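Side-chain contacts in lipase-esterase related protein (PDB 3E0X), which probably acts as a hydrolase of the alpha/beta hydrolase superfamily, although its precise function is unknown: residues Q58-V63 against I67-N72; Y91-A96 against I173-I178; I97-A102 against R110-L115; G118-K123 against S207-K212. One frame throughout, in Å; residues are numbered along the deposited sequence.

Contact 1 of 4, residues Q58-V63 against I67-N72; sequences QCPSTV and IDNVAN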
loop_
_atom_site.group_PDB
_atom_site.type_symbol
_atom_site.label_atom_id
_atom_site.label_comp_id
_atom_site.label_asym_id
_atom_site.label_seq_id
_atom_site.Cartn_x
_atom_site.Cartn_y
_atom_site.Cartn_z
ATOM N N GLN A 58 1.684 -13.296 -13.976
ATOM C CA GLN A 58 0.726 -12.295 -14.435
ATOM C C GLN A 58 0.212 -11.505 -13.228
ATOM O O GLN A 58 -0.162 -12.089 -12.204
ATOM C CB GLN A 58 -0.439 -12.974 -15.191
ATOM C CG GLN A 58 -1.696 -12.127 -15.464
ATOM C CD GLN A 58 -1.519 -11.093 -16.557
ATOM O OE1 GLN A 58 -0.509 -11.081 -17.270
ATOM N NE2 GLN A 58 -2.524 -10.218 -16.701
ATOM N N CYS A 59 0.184 -10.176 -13.336
ATOM C CA CYS A 59 -0.392 -9.378 -12.252
ATOM C C CYS A 59 -1.882 -9.675 -12.201
ATOM O O CYS A 59 -2.547 -9.626 -13.234
ATOM C CB CYS A 59 -0.254 -7.884 -12.522
ATOM S SG CYS A 59 1.422 -7.251 -12.665
ATOM N N PRO A 60 -2.421 -10.007 -11.015
ATOM C CA PRO A 60 -3.875 -10.093 -10.871
ATOM C C PRO A 60 -4.559 -8.804 -11.344
ATOM O O PRO A 60 -4.015 -7.702 -11.176
ATOM C CB PRO A 60 -4.053 -10.262 -9.363
ATOM C CG PRO A 60 -2.799 -10.987 -8.916
ATOM C CD PRO A 60 -1.710 -10.406 -9.777
ATOM N N SER A 61 -5.752 -8.950 -11.922
ATOM C CA SER A 61 -6.467 -7.813 -12.497
ATOM C C SER A 61 -7.391 -7.146 -11.504
ATOM O O SER A 61 -7.967 -6.085 -11.799
ATOM C CB SER A 61 -7.311 -8.236 -13.692
ATOM O OG SER A 61 -6.476 -8.667 -14.754
ATOM N N THR A 62 -7.532 -7.742 -10.321
ATOM C CA THR A 62 -8.457 -7.214 -9.304
ATOM C C THR A 62 -7.780 -7.101 -7.960
ATOM O O THR A 62 -6.841 -7.865 -7.652
ATOM C CB THR A 62 -9.736 -8.078 -9.153
ATOM O OG1 THR A 62 -9.428 -9.314 -8.501
ATOM C CG2 THR A 62 -10.354 -8.372 -10.520
ATOM N N VAL A 63 -8.271 -6.177 -7.124
ATOM C CA VAL A 63 -7.708 -6.107 -5.778
ATOM C C VAL A 63 -7.970 -7.418 -5.019
ATOM O O VAL A 63 -7.150 -7.848 -4.215
ATOM C CB VAL A 63 -8.226 -4.871 -5.040
ATOM C CG1 VAL A 63 -7.829 -4.899 -3.576
ATOM C CG2 VAL A 63 -7.634 -3.612 -5.699
ATOM N N ILE A 67 -5.472 -9.546 -2.712
ATOM C CA ILE A 67 -5.855 -9.894 -1.332
ATOM C C ILE A 67 -5.636 -11.388 -1.072
ATOM O O ILE A 67 -4.996 -11.752 -0.079
ATOM C CB ILE A 67 -7.335 -9.482 -1.045
ATOM C CG1 ILE A 67 -7.503 -7.947 -1.021
ATOM C CG2 ILE A 67 -7.854 -10.140 0.221
ATOM C CD1 ILE A 67 -8.959 -7.488 -1.167
ATOM N N ASP A 68 -6.098 -12.230 -2.000
ATOM C CA ASP A 68 -5.902 -13.674 -1.862
ATOM C C ASP A 68 -4.416 -14.044 -1.861
ATOM O O ASP A 68 -3.975 -14.894 -1.082
ATOM C CB ASP A 68 -6.647 -14.417 -2.967
ATOM C CG ASP A 68 -8.159 -14.361 -2.792
ATOM O OD1 ASP A 68 -8.623 -13.943 -1.713
ATOM O OD2 ASP A 68 -8.882 -14.738 -3.755
ATOM N N ASN A 69 -3.627 -13.392 -2.711
ATOM C CA ASN A 69 -2.197 -13.679 -2.740
ATOM C C ASN A 69 -1.524 -13.315 -1.418
ATOM O O ASN A 69 -0.647 -14.051 -0.933
ATOM C CB ASN A 69 -1.477 -12.913 -3.853
ATOM C CG ASN A 69 -1.898 -13.309 -5.269
ATOM O OD1 ASN A 69 -2.481 -14.374 -5.547
ATOM N ND2 ASN A 69 -1.556 -12.433 -6.181
ATOM N N VAL A 70 -1.873 -12.146 -0.887
ATOM C CA VAL A 70 -1.242 -11.666 0.346
ATOM C C VAL A 70 -1.682 -12.511 1.534
ATOM O O VAL A 70 -0.860 -12.840 2.397
ATOM C CB VAL A 70 -1.471 -10.153 0.571
ATOM C CG1 VAL A 70 -0.936 -9.738 1.922
ATOM C CG2 VAL A 70 -0.770 -9.369 -0.545
ATOM N N ALA A 71 -2.957 -12.898 1.575
ATOM C CA ALA A 71 -3.418 -13.783 2.644
ATOM C C ALA A 71 -2.693 -15.143 2.585
ATOM O O ALA A 71 -2.279 -15.671 3.624
ATOM C CB ALA A 71 -4.954 -13.959 2.614
ATOM N N ASN A 72 -2.491 -15.681 1.385
ATOM C CA ASN A 72 -1.748 -16.940 1.235
ATOM C C ASN A 72 -0.332 -16.798 1.767
ATOM O O ASN A 72 0.175 -17.693 2.456
ATOM C CB ASN A 72 -1.779 -17.354 -0.239
ATOM C CG ASN A 72 -0.989 -18.594 -0.530
ATOM O OD1 ASN A 72 -1.166 -19.616 0.135
ATOM N ND2 ASN A 72 -0.128 -18.527 -1.550
#
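V63 and I67, one helical turn apart, are joined by a backbone hydrogen bond: the N-H of I67 gives to the carbonyl oxygen of V63, with 2.8 Å between I67 N and V63 O. At 161° about the hydrogen the bond is close to straight. The same carbonyl lies close to the I67 side chain, with CG1 of I67 3.2 Å from O of V63, because chi1 of -68° turns that branch back beside the backbone N. The polar bonding of this turn starts one residue earlier, where T62, in the N-cap position, offers its OG1 to the N-H of G65. Threonine suits this place, since its short hydroxyl can accept from a backbone N-H that has no earlier carbonyl to use.

Apolar packing forms the second group. CG1 of V63 lies 3.7 Å from CD1 of I67, the two branched side chains crossing obliquely. Both are buried and form one apolar patch packed on helix 93-102, V63 on M93 and I97, I67 against G100.

The third group is a polar-apolar touch further back along the loop. P60 and N69 approach from opposite directions, and CG of the proline ring comes within 3.3 Å of ND2 of N69. This is a van der Waals contact, in which the rigid ring borders the amide.

On the outer side of the helix D68 bridges to K104. Altogether this is the N-terminal start of an amphipathic helix, N-capped by threonine, that flanks the central sheet of an alpha/beta hydrolase fold.

Contact 2 of 4, residues Y91-A96 against I173-I178; sequences YSMGGA and IACKLI. With OXE (ortho-xylene), chain C.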
loop_
_atom_site.group_PDB
_atom_site.type_symbol
_atom_site.label_atom_id
_atom_site.label_comp_id
_atom_site.label_asym_id
_atom_site.label_seq_id
_atom_site.Cartn_x
_atom_site.Cartn_y
_atom_site.Cartn_z
ATOM N N TYR A 91 0.379 0.661 0.918
ATOM C CA TYR A 91 0.451 1.953 0.252
ATOM C C TYR A 91 -0.322 1.958 -1.054
ATOM O O TYR A 91 -0.201 1.009 -1.819
ATOM C CB TYR A 91 1.934 2.207 -0.080
ATOM C CG TYR A 91 2.216 3.308 -1.086
ATOM C CD1 TYR A 91 1.747 4.616 -0.893
ATOM C CD2 TYR A 91 2.954 3.041 -2.238
ATOM C CE1 TYR A 91 2.029 5.653 -1.806
ATOM C CE2 TYR A 91 3.214 4.054 -3.188
ATOM C CZ TYR A 91 2.767 5.356 -2.960
ATOM O OH TYR A 91 3.046 6.358 -3.860
ATOM N N SER A 92 -1.072 3.036 -1.331
ATOM C CA SER A 92 -1.734 3.158 -2.622
ATOM C C SER A 92 -2.718 1.977 -2.791
ATOM O O SER A 92 -3.519 1.718 -1.879
ATOM C CB SER A 92 -0.650 3.323 -3.715
ATOM O OG SER A 92 -0.997 2.859 -5.015
HETATM N N MSE A 93 -2.671 1.282 -3.922
HETATM C CA MSE A 93 -3.476 0.068 -4.092
HETATM C C MSE A 93 -3.301 -0.898 -2.895
HETATM O O MSE A 93 -4.271 -1.589 -2.490
HETATM C CB MSE A 93 -3.106 -0.665 -5.390
HETATM C CG MSE A 93 -3.980 -1.896 -5.662
HETATM SE SE MSE A 93 -3.490 -2.702 -7.361
HETATM C CE MSE A 93 -1.686 -3.241 -6.868
ATOM N N GLY A 94 -2.094 -0.936 -2.331
ATOM C CA GLY A 94 -1.790 -1.761 -1.157
ATOM C C GLY A 94 -2.658 -1.408 0.032
ATOM O O GLY A 94 -2.895 -2.268 0.880
ATOM N N GLY A 95 -3.113 -0.149 0.120
ATOM C CA GLY A 95 -4.040 0.268 1.186
ATOM C C GLY A 95 -5.337 -0.523 1.077
ATOM O O GLY A 95 -5.827 -1.077 2.065
ATOM N N ALA A 96 -5.909 -0.574 -0.130
ATOM C CA ALA A 96 -7.117 -1.364 -0.340
ATOM C C ALA A 96 -6.825 -2.834 -0.053
ATOM O O ALA A 96 -7.636 -3.525 0.547
ATOM C CB ALA A 96 -7.644 -1.172 -1.756
ATOM N N ILE A 173 -6.714 0.137 -13.235
ATOM C CA ILE A 173 -8.025 -0.447 -13.527
ATOM C C ILE A 173 -8.527 -1.229 -12.301
ATOM O O ILE A 173 -9.705 -1.097 -11.919
ATOM C CB ILE A 173 -7.987 -1.335 -14.817
ATOM C CG1 ILE A 173 -7.747 -0.428 -16.038
ATOM C CG2 ILE A 173 -9.253 -2.175 -14.931
ATOM C CD1 ILE A 173 -7.447 -1.155 -17.360
ATOM N N ALA A 174 -7.639 -2.011 -11.666
ATOM C CA ALA A 174 -8.029 -2.736 -10.441
ATOM C C ALA A 174 -8.519 -1.738 -9.385
ATOM O O ALA A 174 -9.540 -1.983 -8.693
ATOM C CB ALA A 174 -6.857 -3.560 -9.913
ATOM N N CYS A 175 -7.835 -0.586 -9.297
ATOM C CA CYS A 175 -8.255 0.422 -8.312
ATOM C C CYS A 175 -9.594 1.042 -8.642
ATOM O O CYS A 175 -10.410 1.277 -7.742
ATOM C CB CYS A 175 -7.205 1.518 -8.183
ATOM S SG CYS A 175 -5.719 0.962 -7.310
ATOM N N LYS A 176 -9.844 1.296 -9.926
ATOM C CA LYS A 176 -11.123 1.875 -10.304
ATOM C C LYS A 176 -12.280 0.881 -10.048
ATOM O O LYS A 176 -13.412 1.305 -9.786
ATOM C CB LYS A 176 -11.108 2.347 -11.758
ATOM C CG LYS A 176 -12.451 2.901 -12.177
ATOM C CD LYS A 176 -12.427 3.738 -13.428
ATOM C CE LYS A 176 -13.876 4.134 -13.730
ATOM N NZ LYS A 176 -14.201 4.198 -15.173
ATOM N N LEU A 177 -11.997 -0.421 -10.094
ATOM C CA LEU A 177 -13.023 -1.434 -9.887
ATOM C C LEU A 177 -13.325 -1.707 -8.412
ATOM O O LEU A 177 -14.461 -2.039 -8.105
ATOM C CB LEU A 177 -12.610 -2.741 -10.543
ATOM C CG LEU A 177 -12.571 -2.762 -12.076
ATOM C CD1 LEU A 177 -11.951 -4.082 -12.571
ATOM C CD2 LEU A 177 -13.938 -2.516 -12.703
ATOM N N ILE A 178 -12.342 -1.593 -7.513
ATOM C CA ILE A 178 -12.538 -2.045 -6.115
ATOM C C ILE A 178 -13.514 -1.176 -5.312
ATOM O O ILE A 178 -13.518 0.056 -5.424
ATOM C CB ILE A 178 -11.191 -2.170 -5.363
ATOM C CG1 ILE A 178 -11.357 -2.959 -4.053
ATOM C CG2 ILE A 178 -10.536 -0.783 -5.128
ATOM C CD1 ILE A 178 -11.875 -4.430 -4.204
HETATM C C1 OXE C . 0.786 5.253 -7.565
HETATM C C2 OXE C . 2.014 4.581 -7.084
HETATM C C3 OXE C . 3.264 5.018 -7.517
HETATM C C4 OXE C . 3.327 6.106 -8.394
HETATM C C5 OXE C . 2.172 6.743 -8.863
HETATM C C6 OXE C . 0.894 6.333 -8.444
HETATM C "C1'" OXE C . -0.553 4.777 -7.060
HETATM C "C2'" OXE C . 1.898 3.420 -6.145
#
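M93, present as selenomethionine, lies against C175 and A174 with CG anti to its backbone N (chi1 -176°) and the next bond also extended, which lays CB and CG along the thiol and carries SE on to A174. C175 holds that thiol beside its own backbone N (chi1 -73°), and SG thus lies alongside the base of the M93 chain, 3.6 Å from CB of M93 and 3.7 Å from CG of M93. Further out, SE of M93 packs 4.3 Å from CB of A174. A long, flexible thioether chain can follow such a surface, while the small alanine and cysteine let the two helices come close.

The loop leading into M93 has the look of a nucleophile elbow, the strained strand-turn-helix of alpha/beta hydrolases. S92 at its apex takes the unusual positive phi of 61°, and G94, having no side chain, can pass close to Y91 O; the GxSxG-like turn is consistent with S92 serving as the nucleophile, as in relatives. S92 belongs, with Y91 and H227, to the pocket that holds ortho-xylene. The methyl C2' of the ligand meets the Y91 ring obliquely, 3.3 Å from CE2 of Y91. S92 CB lies 3.7 Å above the centre of one face of that ring, and the Y91 hydroxyl is hydrogen-bonded to the carbonyl oxygen of H227.

Farther along helix 93-102, A96 CB touches I178 CG2 loosely at 4.5 Å, just where I178 leaves the helical conformation of 165-177.

Contact 3 of 4, residues I97-A102 against R110-L115; sequences IVLGVA and RKVVSL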
loop_
_atom_site.group_PDB
_atom_site.type_symbol
_atom_site.label_atom_id
_atom_site.label_comp_id
_atom_site.label_asym_id
_atom_site.label_seq_id
_atom_site.Cartn_x
_atom_site.Cartn_y
_atom_site.Cartn_z
ATOM N N ILE A 97 -5.659 -3.321 -0.477
ATOM C CA ILE A 97 -5.322 -4.743 -0.292
ATOM C C ILE A 97 -5.288 -5.091 1.203
ATOM O O ILE A 97 -5.858 -6.127 1.617
ATOM C CB ILE A 97 -3.987 -5.104 -0.990
ATOM C CG1 ILE A 97 -4.157 -4.993 -2.506
ATOM C CG2 ILE A 97 -3.537 -6.502 -0.581
ATOM C CD1 ILE A 97 -2.819 -4.958 -3.243
ATOM N N VAL A 98 -4.637 -4.247 2.014
ATOM C CA VAL A 98 -4.500 -4.607 3.432
ATOM C C VAL A 98 -5.837 -4.501 4.168
ATOM O O VAL A 98 -6.082 -5.264 5.115
ATOM C CB VAL A 98 -3.343 -3.892 4.176
ATOM C CG1 VAL A 98 -2.023 -4.244 3.489
ATOM C CG2 VAL A 98 -3.557 -2.354 4.201
ATOM N N LEU A 99 -6.710 -3.579 3.734
ATOM C CA LEU A 99 -8.070 -3.566 4.270
ATOM C C LEU A 99 -8.792 -4.876 3.905
ATOM O O LEU A 99 -9.505 -5.475 4.739
ATOM C CB LEU A 99 -8.812 -2.346 3.731
ATOM C CG LEU A 99 -8.267 -0.996 4.231
ATOM C CD1 LEU A 99 -8.863 0.151 3.399
ATOM C CD2 LEU A 99 -8.548 -0.809 5.735
ATOM N N GLY A 100 -8.610 -5.340 2.668
ATOM C CA GLY A 100 -9.223 -6.607 2.263
ATOM C C GLY A 100 -8.679 -7.794 3.061
ATOM O O GLY A 100 -9.411 -8.725 3.415
ATOM N N VAL A 101 -7.379 -7.770 3.354
ATOM C CA VAL A 101 -6.765 -8.836 4.171
ATOM C C VAL A 101 -7.307 -8.813 5.602
ATOM O O VAL A 101 -7.571 -9.878 6.192
ATOM C CB VAL A 101 -5.225 -8.780 4.147
ATOM C CG1 VAL A 101 -4.648 -9.873 5.049
ATOM C CG2 VAL A 101 -4.763 -9.000 2.713
ATOM N N ALA A 102 -7.504 -7.617 6.146
ATOM C CA ALA A 102 -8.096 -7.511 7.481
ATOM C C ALA A 102 -9.437 -8.256 7.509
ATOM O O ALA A 102 -9.763 -8.919 8.493
ATOM C CB ALA A 102 -8.300 -6.047 7.847
ATOM N N ARG A 110 -2.905 -8.215 13.379
ATOM C CA ARG A 110 -3.417 -7.520 14.565
ATOM C C ARG A 110 -3.802 -6.059 14.325
ATOM O O ARG A 110 -4.627 -5.506 15.047
ATOM C CB ARG A 110 -2.421 -7.603 15.713
ATOM C CG ARG A 110 -2.043 -9.046 16.113
ATOM C CD ARG A 110 -3.229 -9.855 16.658
ATOM N NE ARG A 110 -3.730 -9.226 17.878
ATOM C CZ ARG A 110 -5.018 -8.954 18.127
ATOM N NH1 ARG A 110 -5.975 -9.310 17.263
ATOM N NH2 ARG A 110 -5.341 -8.314 19.246
ATOM N N LYS A 111 -3.189 -5.423 13.324
ATOM C CA LYS A 111 -3.483 -4.018 12.997
ATOM C C LYS A 111 -3.199 -3.812 11.522
ATOM O O LYS A 111 -2.392 -4.529 10.914
ATOM C CB LYS A 111 -2.579 -3.059 13.774
ATOM C CG LYS A 111 -2.786 -3.071 15.271
ATOM C CD LYS A 111 -1.969 -1.951 15.918
ATOM C CE LYS A 111 -2.162 -1.960 17.452
ATOM N NZ LYS A 111 -1.756 -3.292 17.996
ATOM N N VAL A 112 -3.812 -2.776 10.963
ATOM C CA VAL A 112 -3.547 -2.413 9.577
ATOM C C VAL A 112 -3.372 -0.909 9.434
ATOM O O VAL A 112 -4.061 -0.136 10.090
ATOM C CB VAL A 112 -4.702 -2.917 8.659
ATOM C CG1 VAL A 112 -4.700 -2.230 7.302
ATOM C CG2 VAL A 112 -4.676 -4.441 8.565
ATOM N N VAL A 113 -2.438 -0.507 8.558
ATOM C CA VAL A 113 -2.274 0.888 8.190
ATOM C C VAL A 113 -2.476 1.035 6.684
ATOM O O VAL A 113 -1.855 0.316 5.883
ATOM C CB VAL A 113 -0.852 1.359 8.516
ATOM C CG1 VAL A 113 -0.638 2.794 8.055
ATOM C CG2 VAL A 113 -0.577 1.240 10.022
ATOM N N SER A 114 -3.334 1.983 6.318
ATOM C CA SER A 114 -3.528 2.340 4.916
ATOM C C SER A 114 -2.860 3.682 4.684
ATOM O O SER A 114 -3.327 4.710 5.209
ATOM C CB SER A 114 -5.023 2.417 4.563
ATOM O OG SER A 114 -5.219 2.922 3.237
ATOM N N LEU A 115 -1.773 3.661 3.917
ATOM C CA LEU A 115 -0.955 4.837 3.676
ATOM C C LEU A 115 -1.252 5.331 2.258
ATOM O O LEU A 115 -1.003 4.604 1.283
ATOM C CB LEU A 115 0.511 4.410 3.791
ATOM C CG LEU A 115 1.635 5.374 3.458
ATOM C CD1 LEU A 115 1.479 6.629 4.276
ATOM C CD2 LEU A 115 2.970 4.662 3.720
#
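V98 points from its helix toward the strand and V112 points back, so that the two valines meet at a slant, branch against branch. CG2 of V98 comes only 3.3 Å from CG1 of V112, tighter than usual for two carbons. The torsion of V98 (chi1 -60°) explains part of this: it sets CG2 between the backbone N and the carbonyl carbon, on the side that faces the strand. That methyl also lies 3.6 Å from the carbonyl O of V113.

V112 splits its work between its two methyls. CG1, anti to the backbone N (chi1 163°), takes V98 and, more distantly, CD2 of L99 at 4.4 Å. CG2 lies against the later part of the helix, 4.0 Å from CB of A102 and 3.8 Å from the carbonyl O of V98. The beta-branched valine suits a strand, whereas the small alanine lets the helix approach.

Helix 93-102 is the connection of a beta-alpha-beta crossover between the parallel strands 86-91 and 109-115. The segments 97-102 and 110-115 accordingly run nearly antiparallel, at 159°, with their axes 8.2 Å apart at closest approach. L88 of the neighbouring strand shares this layer, touching V98, V101 and V112. L99 starts out alongside the strand, its CD2 closing on V112, and also touches V191 on strand 191-196. V113, by contrast, points to the other face of the sheet, where it packs on F244.

Contact 4 of 4, residues G118-K123 against S207-K212; sequences GARFDK and SEIIKK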
loop_
_atom_site.group_PDB
_atom_site.type_symbol
_atom_site.label_atom_id
_atom_site.label_comp_id
_atom_site.label_asym_id
_atom_site.label_seq_id
_atom_site.Cartn_x
_atom_site.Cartn_y
_atom_site.Cartn_z
ATOM N N GLY A 118 -7.115 3.801 0.237
ATOM C CA GLY A 118 -8.559 3.926 0.165
ATOM C C GLY A 118 -9.196 2.551 0.063
ATOM O O GLY A 118 -8.509 1.550 -0.184
ATOM N N ALA A 119 -10.511 2.523 0.259
ATOM C CA ALA A 119 -11.298 1.323 0.061
ATOM C C ALA A 119 -12.088 1.369 -1.250
ATOM O O ALA A 119 -12.708 0.396 -1.635
ATOM C CB ALA A 119 -12.264 1.141 1.227
ATOM N N ARG A 120 -12.096 2.526 -1.887
ATOM C CA ARG A 120 -12.829 2.784 -3.136
ATOM C C ARG A 120 -12.200 4.049 -3.686
ATOM O O ARG A 120 -11.835 4.953 -2.931
ATOM C CB ARG A 120 -14.336 2.968 -2.842
ATOM C CG ARG A 120 -15.248 3.315 -4.032
ATOM C CD ARG A 120 -16.666 3.650 -3.545
ATOM N NE ARG A 120 -16.726 4.897 -2.788
ATOM C CZ ARG A 120 -17.589 5.150 -1.805
ATOM N NH1 ARG A 120 -18.500 4.257 -1.456
ATOM N NH2 ARG A 120 -17.542 6.314 -1.170
ATOM N N PHE A 121 -12.050 4.096 -5.003
ATOM C CA PHE A 121 -11.366 5.209 -5.653
ATOM C C PHE A 121 -12.275 5.788 -6.727
ATOM O O PHE A 121 -11.895 5.876 -7.896
ATOM C CB PHE A 121 -10.025 4.738 -6.232
ATOM C CG PHE A 121 -9.120 4.105 -5.201
ATOM C CD1 PHE A 121 -8.302 4.885 -4.378
ATOM C CD2 PHE A 121 -9.121 2.729 -5.030
ATOM C CE1 PHE A 121 -7.485 4.286 -3.406
ATOM C CE2 PHE A 121 -8.296 2.122 -4.057
ATOM C CZ PHE A 121 -7.467 2.903 -3.253
ATOM N N ASP A 122 -13.467 6.216 -6.317
ATOM C CA ASP A 122 -14.527 6.583 -7.264
ATOM C C ASP A 122 -14.371 7.939 -7.927
ATOM O O ASP A 122 -15.123 8.248 -8.844
ATOM C CB ASP A 122 -15.892 6.473 -6.572
ATOM C CG ASP A 122 -15.964 7.299 -5.314
ATOM O OD1 ASP A 122 -15.202 7.005 -4.388
ATOM O OD2 ASP A 122 -16.760 8.262 -5.242
ATOM N N LYS A 123 -13.408 8.735 -7.470
ATOM C CA LYS A 123 -13.227 10.069 -8.018
ATOM C C LYS A 123 -11.934 10.230 -8.829
ATOM O O LYS A 123 -11.550 11.350 -9.171
ATOM C CB LYS A 123 -13.349 11.135 -6.930
ATOM C CG LYS A 123 -14.738 11.218 -6.329
ATOM C CD LYS A 123 -14.925 12.468 -5.538
ATOM C CE LYS A 123 -16.293 12.434 -4.842
ATOM N NZ LYS A 123 -16.428 13.573 -3.891
ATOM N N SER A 207 -9.587 8.430 2.835
ATOM C CA SER A 207 -9.081 8.079 4.161
ATOM C C SER A 207 -10.084 8.451 5.252
ATOM O O SER A 207 -10.196 7.753 6.280
ATOM C CB SER A 207 -7.724 8.730 4.384
ATOM O OG SER A 207 -6.699 7.995 3.707
ATOM N N GLU A 208 -10.827 9.535 5.023
ATOM C CA GLU A 208 -11.892 9.909 5.973
ATOM C C GLU A 208 -12.991 8.829 6.019
ATOM O O GLU A 208 -13.582 8.570 7.071
ATOM C CB GLU A 208 -12.482 11.285 5.632
ATOM C CG GLU A 208 -11.517 12.436 5.896
ATOM C CD GLU A 208 -11.506 12.954 7.343
ATOM O OE1 GLU A 208 -12.069 12.284 8.242
ATOM O OE2 GLU A 208 -10.919 14.040 7.591
ATOM N N ILE A 209 -13.291 8.219 4.880
ATOM C CA ILE A 209 -14.273 7.140 4.861
ATOM C C ILE A 209 -13.762 5.939 5.675
ATOM O O ILE A 209 -14.513 5.332 6.439
ATOM C CB ILE A 209 -14.650 6.734 3.402
ATOM C CG1 ILE A 209 -15.522 7.830 2.753
ATOM C CG2 ILE A 209 -15.346 5.401 3.385
ATOM C CD1 ILE A 209 -15.632 7.666 1.290
ATOM N N ILE A 210 -12.476 5.609 5.548
ATOM C CA ILE A 210 -11.935 4.500 6.353
ATOM C C ILE A 210 -12.122 4.794 7.857
ATOM O O ILE A 210 -12.593 3.934 8.633
ATOM C CB ILE A 210 -10.438 4.254 6.027
ATOM C CG1 ILE A 210 -10.299 3.749 4.600
ATOM C CG2 ILE A 210 -9.793 3.269 7.065
ATOM C CD1 ILE A 210 -8.863 3.811 4.077
ATOM N N LYS A 211 -11.775 6.016 8.260
ATOM C CA LYS A 211 -11.910 6.414 9.668
ATOM C C LYS A 211 -13.372 6.324 10.095
ATOM O O LYS A 211 -13.677 5.831 11.186
ATOM C CB LYS A 211 -11.374 7.824 9.888
ATOM C CG LYS A 211 -11.653 8.391 11.283
ATOM C CD LYS A 211 -10.565 8.001 12.257
ATOM C CE LYS A 211 -10.883 8.491 13.663
ATOM N NZ LYS A 211 -11.906 7.599 14.289
ATOM N N LYS A 212 -14.285 6.777 9.239
ATOM C CA LYS A 212 -15.708 6.779 9.601
ATOM C C LYS A 212 -16.258 5.369 9.791
ATOM O O LYS A 212 -17.064 5.131 10.704
ATOM C CB LYS A 212 -16.511 7.488 8.510
ATOM C CG LYS A 212 -17.996 7.556 8.803
ATOM C CD LYS A 212 -18.758 8.300 7.722
ATOM C CE LYS A 212 -18.677 7.585 6.371
ATOM N NZ LYS A 212 -19.641 8.155 5.373
#
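R120 meets I209 at about a right angle, and the course of the arginine explains how. Its CB and CG run outward, CG packing near the carbonyl oxygen of I178. CG is anti to the backbone N (chi1 177°), and the next bond is also extended, which takes CD clear of the main chain. A bend at chi3 (68°) then brings the guanidinium alongside the helix. NE donates to the carboxylate of D122 in a hydrogen bond that is part of a salt bridge, with 3.1 Å between NE of R120 and OD1 of D122; the acceptor is approached from well above its carboxylate plane, and the angle at the hydrogen is 152°. The journey ends at NH2, which lies 3.4 Å from CD1 of I209, the methyl approaching the guanidinium obliquely.

Deeper in, the neighbouring isoleucine does the work. CD1 of I210 rests 3.9 Å from CA of G118. Glycine suits that place because a CB there would run into the F121 ring. I210 also packs on L99 of helix 93-102, while A119, just past the glycine, turns its small methyl toward the helix. Further out along the loop, K123 forms a salt bridge with E205.

The contact thus grades from a buried apolar seam to a charged, partly exposed margin. An arginine suits that boundary: its long chain can skirt the loop and its terminal nitrogen can lie against an aliphatic methyl, while D122 probably balances its charge and limits the freedom of the guanidinium.

Overall arrangement
Helix 93-102 ties the four contacts together: contacts 2 and 3 both use it, and contacts 1 and 4 pack on it. Contact 1 meets contact 2 where V63 CB lies 3.8 Å from I178 CD1, and contact 3 where I67 CD1 lies 3.6 Å from G100 CA. A probable hydrogen bond of 3.0 Å joins S92 N of contact 2 to L115 O of contact 3. Contact 4, whose segments alternate with those of contact 2 along the chain, touches it where A96 CB lies 3.3 Å from G118 O, and reaches contact 3 where L99 CD1 lies 3.7 Å from I210 CD1. Contact 2 borders the bound ortho-xylene; the side chain of V63 stands about 11 Å from it.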